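Local coordinates for ferrous iron transport protein B (Legionella pneumophila, PDB 3IBY) that probably transports ferrous iron across the bacterial inner membrane in a GTP-driven uptake system, this chain being its cytosolic GTP-binding part, at residues 102-107 / 240-245; 193-196 / 202-205; 185-190 / 198-203. All coordinates share one frame; numbering follows the deposited sequence.

Contact 1 (102-107 / 240-245); sequences LTSQLF and DARYQK
The hydroxyl oxygen of Ser104 is gripped from both the neighbouring helix and its own. Arg242 NH1 donates to Ser104 OG at 3.1 Å, while the same oxygen also bonds to the carbonyl oxygen of Tyr101, one turn back. The two helices belong to different parts of the molecule: 96-106 flanks the central sheet of the P-loop GTPase (G) domain, and the long helix 234-253 closes the helical GDI domain that follows. The contact illustrates how one long, buried side chain can bridge two domains; across the segments the nearest CA atoms, those of Ser104 and Arg242, are 7.6 Å apart. The bond is nearly straight, with 164° at the hydrogen, and OG lies only 7° out of the guanidinium plane. Gln105 takes another side of the same group, its CG resting over one guanidinium face 4.0 Å from Arg242 CZ and somewhat toward the rim. The Gln105 amide continues past, its plane turned 66° from the guanidinium; OE1 accepts from Leu61 N and NE2 bonds to Ser60 OG, just after the predicted GTP-binding residues Asp54-Gly57. This places the interface next to a segment that, as in related GTPases, is probably nucleotide-sensitive. The other terminal nitrogen of Arg242, NH2, forms a salt bridge with Glu108 OE2; with NH1 tied to the serine, the two bonds probably hold the guanidinium in one rotation. The extended first part of the arginine chain brings Arg242 CD to 3.2 Å from Ser104 OG, and the bend at chi3 then turns the guanidinium so that NH1 meets that oxygen.

Contact 2 (193-196 / 202-205); sequences KGYK and YFSR
Tyr195 reaches from the turn between two helices to the ring of Phe203, and its side chain can be followed outward atom by atom. CB already points toward the second helix. From there CG swings anti to the carbonyl carbon (chi1 -71°), which sends the ring past Leu190 on the side of the tyrosine's own CD2 and CE2, while the CD1 and CE1 side meets the ring of Phe199. Phe203 is touched farther out: Tyr195 CZ comes within 4.3 Å of Phe203 CE2, and at the tip Tyr195 OH lies 4.2 Å from that same carbon. The rings have centroids 5.8 Å apart and planes inclined at 51°, an oblique aromatic pair. Its carbon-to-carbon contact is apolar and loose, with a single corner of the phenylalanine doing the touching. The backbone delivers the tyrosine to this position. Gly194, with phi at 119°, ends the preceding helix in a Schellman motif, and Tyr195 N makes a probable hydrogen bond back to Leu190 O at 3.2 Å. Lys196 then takes the N-cap position of the next helix. Termination and initiation thus follow within three residues, as is characteristic of the tight connection in an alpha-alpha hairpin, here part of the helical domain.

Contact 3 (185-190 / 198-203); sequences DLENQL and SFAYYF
This is a buried helix-to-helix contact within the helical domain, where the final turns of helix 177-193 lie against the start of helix 197-209. The segment axes approach to 8.6 Å and run at 141° to each other. Ala200 sets the closeness: its methyl carbon CB sits 3.8 Å from Leu190 CB, with the backbone oxygen of Glu187 also near it. Leu190 supplies most of the apolar grip. Its CG stands anti to the carbonyl carbon (chi1 -63°), and with chi2 extended the branch CD1 continues outward to Phe203, reaching 3.6 Å from CD2 of that ring; the two side chains meet at about a right angle. The same methyl also touches Ala200 O. These contacts join the two arms of an alpha-alpha hairpin in the GDI domain that follows the G domain. Beside this apolar core Glu187 stretches its extended chain toward Tyr201, where OE2 rests 3.3 Å from Tyr201 CB and near the plane of the ring, at its edge. The carboxylate plane is turned 63° from the ring, and OE2 is the oxygen nearer to Tyr201 CB and CA. The Tyr201 ring has a further partner in Arg205, by a cation-pi contact one turn along its helix.

How the contacts relate
From the N terminus, the chain first builds the G domain, whose helix 96-106 supplies the earlier half of contact 1. It then passes into the helical domain and runs along helix 177-193, which contributes to contact 3, turns through 193-196, and returns along helix 197-209. Contacts 2 and 3 close short loops with five and seven residues between their segments around this turn and end on the same helix, sharing Tyr202 and Phe203. Contact 1 closes only when helix 234-253 arrives, so both short loops nest inside its far longer one. Helix 197-209 links the levels: Tyr202 packs on the backbone oxygen of Gln105, and Arg205 on Arg242, joining the hairpin to the interdomain contact.

Contact 1 (102-107 / 240-245)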
loop_
_atom_site.group_PDB
_atom_site.type_symbol
_atom_site.label_atom_id
_atom_site.label_comp_id
_atom_site.label_asym_id
_atom_site.label_seq_id
_atom_site.Cartn_x
_atom_site.Cartn_y
_atom_site.Cartn_z
ATOM N N LEU A 102 -3.641 -4.544 1.306
ATOM C CA LEU A 102 -2.360 -3.872 1.134
ATOM C C LEU A 102 -2.451 -2.387 1.306
ATOM O O LEU A 102 -1.551 -1.752 1.862
ATOM C CB LEU A 102 -1.788 -4.159 -0.234
ATOM C CG LEU A 102 -0.521 -3.423 -0.651
ATOM C CD1 LEU A 102 0.590 -3.747 0.330
ATOM C CD2 LEU A 102 -0.181 -3.839 -2.113
ATOM N N THR A 103 -3.561 -1.843 0.838
ATOM C CA THR A 103 -3.783 -0.408 0.818
ATOM C C THR A 103 -3.838 0.142 2.212
ATOM O O THR A 103 -3.260 1.183 2.494
ATOM C CB THR A 103 -5.118 -0.028 0.142
ATOM O OG1 THR A 103 -5.146 -0.484 -1.216
ATOM C CG2 THR A 103 -5.257 1.474 0.141
ATOM N N SER A 104 -4.585 -0.539 3.060
ATOM C CA SER A 104 -4.775 -0.093 4.437
ATOM C C SER A 104 -3.449 -0.127 5.165
ATOM O O SER A 104 -3.188 0.754 5.964
ATOM C CB SER A 104 -5.785 -0.973 5.154
ATOM O OG SER A 104 -5.313 -2.307 5.223
ATOM N N GLN A 105 -2.631 -1.146 4.894
ATOM C CA GLN A 105 -1.274 -1.228 5.457
ATOM C C GLN A 105 -0.397 -0.036 5.008
ATOM O O GLN A 105 0.279 0.563 5.837
ATOM C CB GLN A 105 -0.582 -2.567 5.121
ATOM C CG GLN A 105 -1.219 -3.806 5.732
ATOM C CD GLN A 105 -0.495 -5.110 5.339
ATOM O OE1 GLN A 105 0.152 -5.155 4.310
ATOM N NE2 GLN A 105 -0.632 -6.179 6.155
ATOM N N LEU A 106 -0.440 0.302 3.718
ATOM C CA LEU A 106 0.290 1.459 3.140
ATOM C C LEU A 106 -0.066 2.804 3.755
ATOM O O LEU A 106 0.799 3.606 4.016
ATOM C CB LEU A 106 -0.016 1.548 1.659
ATOM C CG LEU A 106 0.397 0.408 0.733
ATOM C CD1 LEU A 106 -0.030 0.765 -0.727
ATOM C CD2 LEU A 106 1.896 0.105 0.780
ATOM N N PHE A 107 -1.358 3.056 3.950
ATOM C CA PHE A 107 -1.864 4.234 4.686
ATOM C C PHE A 107 -1.285 4.391 6.073
ATOM O O PHE A 107 -1.398 5.452 6.644
ATOM C CB PHE A 107 -3.374 4.121 4.935
ATOM C CG PHE A 107 -4.225 4.345 3.729
ATOM C CD1 PHE A 107 -3.676 4.480 2.449
ATOM C CD2 PHE A 107 -5.606 4.393 3.868
ATOM C CE1 PHE A 107 -4.465 4.701 1.382
ATOM C CE2 PHE A 107 -6.408 4.578 2.755
ATOM C CZ PHE A 107 -5.821 4.732 1.524
ATOM N N ASP A 240 -8.160 -9.765 11.280
ATOM C CA ASP A 240 -9.614 -9.663 11.305
ATOM C C ASP A 240 -10.084 -8.212 11.355
ATOM O O ASP A 240 -10.954 -7.836 10.595
ATOM C CB ASP A 240 -10.212 -10.431 12.477
ATOM C CG ASP A 240 -11.755 -10.481 12.433
ATOM O OD1 ASP A 240 -12.341 -10.793 11.370
ATOM O OD2 ASP A 240 -12.382 -10.217 13.484
ATOM N N ALA A 241 -9.522 -7.391 12.222
ATOM C CA ALA A 241 -9.986 -6.026 12.287
ATOM C C ALA A 241 -9.688 -5.306 10.970
ATOM O O ALA A 241 -10.453 -4.452 10.518
ATOM C CB ALA A 241 -9.372 -5.312 13.440
ATOM N N ARG A 242 -8.586 -5.664 10.333
ATOM C CA ARG A 242 -8.261 -5.069 9.038
ATOM C C ARG A 242 -9.283 -5.491 8.003
ATOM O O ARG A 242 -9.784 -4.684 7.255
ATOM C CB ARG A 242 -6.878 -5.508 8.575
ATOM C CG ARG A 242 -6.370 -4.633 7.474
ATOM C CD ARG A 242 -4.899 -4.819 7.230
ATOM N NE ARG A 242 -4.146 -4.550 8.438
ATOM C CZ ARG A 242 -3.759 -3.353 8.836
ATOM N NH1 ARG A 242 -4.075 -2.288 8.106
ATOM N NH2 ARG A 242 -3.079 -3.220 9.982
ATOM N N TYR A 243 -9.575 -6.777 7.988
ATOM C CA TYR A 243 -10.592 -7.347 7.157
ATOM C C TYR A 243 -11.993 -6.741 7.385
ATOM O O TYR A 243 -12.726 -6.516 6.452
ATOM C CB TYR A 243 -10.635 -8.866 7.399
ATOM C CG TYR A 243 -11.888 -9.501 6.860
ATOM C CD1 TYR A 243 -11.966 -9.875 5.531
ATOM C CD2 TYR A 243 -13.033 -9.678 7.667
ATOM C CE1 TYR A 243 -13.132 -10.432 5.004
ATOM C CE2 TYR A 243 -14.210 -10.244 7.135
ATOM C CZ TYR A 243 -14.234 -10.606 5.796
ATOM O OH TYR A 243 -15.339 -11.138 5.205
ATOM N N GLN A 244 -12.403 -6.512 8.617
ATOM C CA GLN A 244 -13.811 -6.084 8.846
ATOM C C GLN A 244 -14.054 -4.686 8.270
ATOM O O GLN A 244 -15.073 -4.445 7.629
ATOM C CB GLN A 244 -14.169 -6.132 10.314
ATOM C CG GLN A 244 -14.597 -7.496 10.805
ATOM C CD GLN A 244 -14.930 -7.453 12.294
ATOM O OE1 GLN A 244 -14.035 -7.214 13.129
ATOM N NE2 GLN A 244 -16.219 -7.660 12.642
ATOM N N LYS A 245 -13.072 -3.802 8.458
ATOM C CA LYS A 245 -13.171 -2.442 8.001
ATOM C C LYS A 245 -13.161 -2.454 6.485
ATOM O O LYS A 245 -13.791 -1.617 5.827
ATOM C CB LYS A 245 -11.979 -1.614 8.522
ATOM C CG LYS A 245 -12.042 -0.063 8.239
ATOM C CD LYS A 245 -13.349 0.601 8.811
ATOM C CE LYS A 245 -13.492 2.133 8.569
ATOM N NZ LYS A 245 -14.672 2.694 9.305
#

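Contact 2 (193-196 / 202-205)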
loop_
_atom_site.group_PDB
_atom_site.type_symbol
_atom_site.label_atom_id
_atom_site.label_comp_id
_atom_site.label_asym_id
_atom_site.label_seq_id
_atom_site.Cartn_x
_atom_site.Cartn_y
_atom_site.Cartn_z
ATOM N N LYS A 193 12.272 4.330 22.424
ATOM C CA LYS A 193 13.439 3.779 21.755
ATOM C C LYS A 193 14.132 4.850 20.919
ATOM O O LYS A 193 15.333 4.777 20.702
ATOM C CB LYS A 193 13.033 2.590 20.870
ATOM C CG LYS A 193 13.550 1.238 21.329
ATOM C CD LYS A 193 15.054 1.081 20.998
ATOM C CE LYS A 193 15.742 0.011 21.874
ATOM N NZ LYS A 193 17.245 0.129 21.893
ATOM N N GLY A 194 13.364 5.842 20.463
ATOM C CA GLY A 194 13.862 6.941 19.667
ATOM C C GLY A 194 13.213 7.000 18.300
ATOM O O GLY A 194 13.471 7.907 17.544
ATOM N N TYR A 195 12.366 6.043 17.948
ATOM C CA TYR A 195 11.756 6.062 16.611
ATOM C C TYR A 195 10.899 7.314 16.369
ATOM O O TYR A 195 10.357 7.900 17.297
ATOM C CB TYR A 195 10.925 4.804 16.360
ATOM C CG TYR A 195 11.755 3.559 16.181
ATOM C CD1 TYR A 195 12.211 3.168 14.927
ATOM C CD2 TYR A 195 12.082 2.758 17.273
ATOM C CE1 TYR A 195 12.972 2.025 14.778
ATOM C CE2 TYR A 195 12.849 1.619 17.126
ATOM C CZ TYR A 195 13.287 1.264 15.886
ATOM O OH TYR A 195 14.046 0.144 15.794
ATOM N N LYS A 196 10.783 7.720 15.108
ATOM C CA LYS A 196 9.950 8.864 14.762
ATOM C C LYS A 196 8.502 8.373 14.722
ATOM O O LYS A 196 8.260 7.181 14.465
ATOM C CB LYS A 196 10.395 9.450 13.433
ATOM C CG LYS A 196 10.107 10.938 13.306
ATOM C CD LYS A 196 10.047 11.368 11.835
ATOM C CE LYS A 196 9.013 10.534 11.019
ATOM N NZ LYS A 196 7.637 10.508 11.646
ATOM N N TYR A 202 3.595 2.649 12.358
ATOM C CA TYR A 202 3.585 1.650 11.280
ATOM C C TYR A 202 4.283 0.375 11.712
ATOM O O TYR A 202 3.784 -0.703 11.502
ATOM C CB TYR A 202 4.268 2.212 10.012
ATOM C CG TYR A 202 4.606 1.202 8.927
ATOM C CD1 TYR A 202 3.699 0.874 7.926
ATOM C CD2 TYR A 202 5.848 0.601 8.890
ATOM C CE1 TYR A 202 4.027 -0.027 6.918
ATOM C CE2 TYR A 202 6.175 -0.315 7.897
ATOM C CZ TYR A 202 5.268 -0.631 6.911
ATOM O OH TYR A 202 5.647 -1.554 5.936
ATOM N N PHE A 203 5.441 0.512 12.317
ATOM C CA PHE A 203 6.255 -0.627 12.687
ATOM C C PHE A 203 5.594 -1.520 13.770
ATOM O O PHE A 203 5.805 -2.747 13.809
ATOM C CB PHE A 203 7.602 -0.089 13.155
ATOM C CG PHE A 203 8.593 -1.145 13.487
ATOM C CD1 PHE A 203 8.601 -2.362 12.804
ATOM C CD2 PHE A 203 9.551 -0.916 14.482
ATOM C CE1 PHE A 203 9.545 -3.334 13.112
ATOM C CE2 PHE A 203 10.495 -1.876 14.798
ATOM C CZ PHE A 203 10.498 -3.091 14.120
ATOM N N SER A 204 4.773 -0.894 14.616
ATOM C CA SER A 204 3.998 -1.599 15.648
ATOM C C SER A 204 2.988 -2.607 15.068
ATOM O O SER A 204 2.886 -3.772 15.545
ATOM C CB SER A 204 3.287 -0.591 16.590
ATOM O OG SER A 204 2.509 0.348 15.886
ATOM N N ARG A 205 2.256 -2.154 14.047
ATOM C CA ARG A 205 1.298 -3.007 13.343
ATOM C C ARG A 205 1.995 -4.174 12.690
ATOM O O ARG A 205 1.518 -5.294 12.759
ATOM C CB ARG A 205 0.511 -2.216 12.306
ATOM C CG ARG A 205 -0.741 -1.499 12.862
ATOM C CD ARG A 205 -0.379 -0.492 13.901
ATOM N NE ARG A 205 -1.536 0.052 14.578
ATOM C CZ ARG A 205 -1.465 0.732 15.721
ATOM N NH1 ARG A 205 -0.292 0.956 16.322
ATOM N NH2 ARG A 205 -2.563 1.211 16.263
#

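Contact 3 (185-190 / 198-203)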
loop_
_atom_site.group_PDB
_atom_site.type_symbol
_atom_site.label_atom_id
_atom_site.label_comp_id
_atom_site.label_asym_id
_atom_site.label_seq_id
_atom_site.Cartn_x
_atom_site.Cartn_y
_atom_site.Cartn_z
ATOM N N ASP A 185 0.958 0.121 23.817
ATOM C CA ASP A 185 2.221 -0.106 24.567
ATOM C C ASP A 185 3.374 -0.262 23.565
ATOM O O ASP A 185 4.433 0.343 23.690
ATOM C CB ASP A 185 2.156 -1.346 25.490
ATOM C CG ASP A 185 1.577 -1.037 26.884
ATOM O OD1 ASP A 185 1.096 -1.980 27.566
ATOM O OD2 ASP A 185 1.593 0.146 27.300
ATOM N N LEU A 186 3.136 -1.071 22.553
ATOM C CA LEU A 186 4.127 -1.330 21.548
ATOM C C LEU A 186 4.536 -0.021 20.863
ATOM O O LEU A 186 5.725 0.289 20.821
ATOM C CB LEU A 186 3.577 -2.353 20.566
ATOM C CG LEU A 186 4.588 -3.143 19.774
ATOM C CD1 LEU A 186 5.503 -3.901 20.706
ATOM C CD2 LEU A 186 3.853 -4.079 18.839
ATOM N N GLU A 187 3.562 0.764 20.391
ATOM C CA GLU A 187 3.850 2.085 19.809
ATOM C C GLU A 187 4.698 2.962 20.724
ATOM O O GLU A 187 5.628 3.614 20.275
ATOM C CB GLU A 187 2.570 2.848 19.408
ATOM C CG GLU A 187 2.852 4.200 18.691
ATOM C CD GLU A 187 1.622 4.881 18.010
ATOM O OE1 GLU A 187 0.478 4.736 18.484
ATOM O OE2 GLU A 187 1.809 5.604 16.993
ATOM N N ASN A 188 4.392 2.978 22.006
ATOM C CA ASN A 188 5.110 3.857 22.934
ATOM C C ASN A 188 6.526 3.371 23.275
ATOM O O ASN A 188 7.469 4.154 23.306
ATOM C CB ASN A 188 4.257 4.052 24.200
ATOM C CG ASN A 188 2.978 4.874 23.923
ATOM O OD1 ASN A 188 1.869 4.513 24.366
ATOM N ND2 ASN A 188 3.141 5.986 23.183
ATOM N N GLN A 189 6.664 2.077 23.538
ATOM C CA GLN A 189 7.970 1.423 23.614
ATOM C C GLN A 189 8.866 1.957 22.470
ATOM O O GLN A 189 9.972 2.469 22.724
ATOM C CB GLN A 189 7.777 -0.095 23.491
ATOM C CG GLN A 189 8.793 -1.026 24.200
ATOM C CD GLN A 189 8.250 -2.497 24.361
ATOM O OE1 GLN A 189 7.105 -2.797 23.999
ATOM N NE2 GLN A 189 9.079 -3.392 24.918
ATOM N N LEU A 190 8.362 1.879 21.230
ATOM C CA LEU A 190 9.097 2.336 20.043
ATOM C C LEU A 190 9.461 3.824 20.076
ATOM O O LEU A 190 10.597 4.181 19.786
ATOM C CB LEU A 190 8.315 2.034 18.753
ATOM C CG LEU A 190 8.071 0.553 18.468
ATOM C CD1 LEU A 190 7.458 0.360 17.141
ATOM C CD2 LEU A 190 9.368 -0.245 18.599
ATOM N N SER A 198 5.535 8.584 12.850
ATOM C CA SER A 198 5.090 7.878 11.648
ATOM C C SER A 198 5.557 6.430 11.652
ATOM O O SER A 198 4.753 5.488 11.541
ATOM C CB SER A 198 5.658 8.574 10.401
ATOM O OG SER A 198 7.096 8.594 10.430
ATOM N N PHE A 199 6.868 6.259 11.800
ATOM C CA PHE A 199 7.433 4.938 11.732
ATOM C C PHE A 199 6.985 4.031 12.901
ATOM O O PHE A 199 6.778 2.827 12.698
ATOM C CB PHE A 199 8.954 4.970 11.661
ATOM C CG PHE A 199 9.514 3.632 11.397
ATOM C CD1 PHE A 199 9.401 3.066 10.139
ATOM C CD2 PHE A 199 10.042 2.868 12.422
ATOM C CE1 PHE A 199 9.851 1.790 9.899
ATOM C CE2 PHE A 199 10.492 1.564 12.172
ATOM C CZ PHE A 199 10.386 1.035 10.916
ATOM N N ALA A 200 6.853 4.596 14.105
ATOM C CA ALA A 200 6.480 3.808 15.271
ATOM C C ALA A 200 5.081 3.254 15.117
ATOM O O ALA A 200 4.846 2.055 15.404
ATOM C CB ALA A 200 6.560 4.613 16.514
ATOM N N TYR A 201 4.156 4.105 14.653
ATOM C CA TYR A 201 2.796 3.649 14.416
ATOM C C TYR A 201 2.875 2.480 13.466
ATOM O O TYR A 201 2.312 1.428 13.747
ATOM C CB TYR A 201 1.874 4.746 13.852
ATOM C CG TYR A 201 0.433 4.273 13.605
ATOM C CD1 TYR A 201 -0.578 4.440 14.565
ATOM C CD2 TYR A 201 0.085 3.653 12.433
ATOM C CE1 TYR A 201 -1.898 3.996 14.333
ATOM C CE2 TYR A 201 -1.218 3.216 12.204
ATOM C CZ TYR A 201 -2.199 3.385 13.138
ATOM O OH TYR A 201 -3.464 2.930 12.847
ATOM N N TYR A 202 3.595 2.649 12.358
ATOM C CA TYR A 202 3.585 1.650 11.280
ATOM C C TYR A 202 4.283 0.375 11.712
ATOM O O TYR A 202 3.784 -0.703 11.502
ATOM C CB TYR A 202 4.268 2.212 10.012
ATOM C CG TYR A 202 4.606 1.202 8.927
ATOM C CD1 TYR A 202 3.699 0.874 7.926
ATOM C CD2 TYR A 202 5.848 0.601 8.890
ATOM C CE1 TYR A 202 4.027 -0.027 6.918
ATOM C CE2 TYR A 202 6.175 -0.315 7.897
ATOM C CZ TYR A 202 5.268 -0.631 6.911
ATOM O OH TYR A 202 5.647 -1.554 5.936
ATOM N N PHE A 203 5.441 0.512 12.317
ATOM C CA PHE A 203 6.255 -0.627 12.687
ATOM C C PHE A 203 5.594 -1.520 13.770
ATOM O O PHE A 203 5.805 -2.747 13.809
ATOM C CB PHE A 203 7.602 -0.089 13.155
ATOM C CG PHE A 203 8.593 -1.145 13.487
ATOM C CD1 PHE A 203 8.601 -2.362 12.804
ATOM C CD2 PHE A 203 9.551 -0.916 14.482
ATOM C CE1 PHE A 203 9.545 -3.334 13.112
ATOM C CE2 PHE A 203 10.495 -1.876 14.798
ATOM C CZ PHE A 203 10.498 -3.091 14.120
#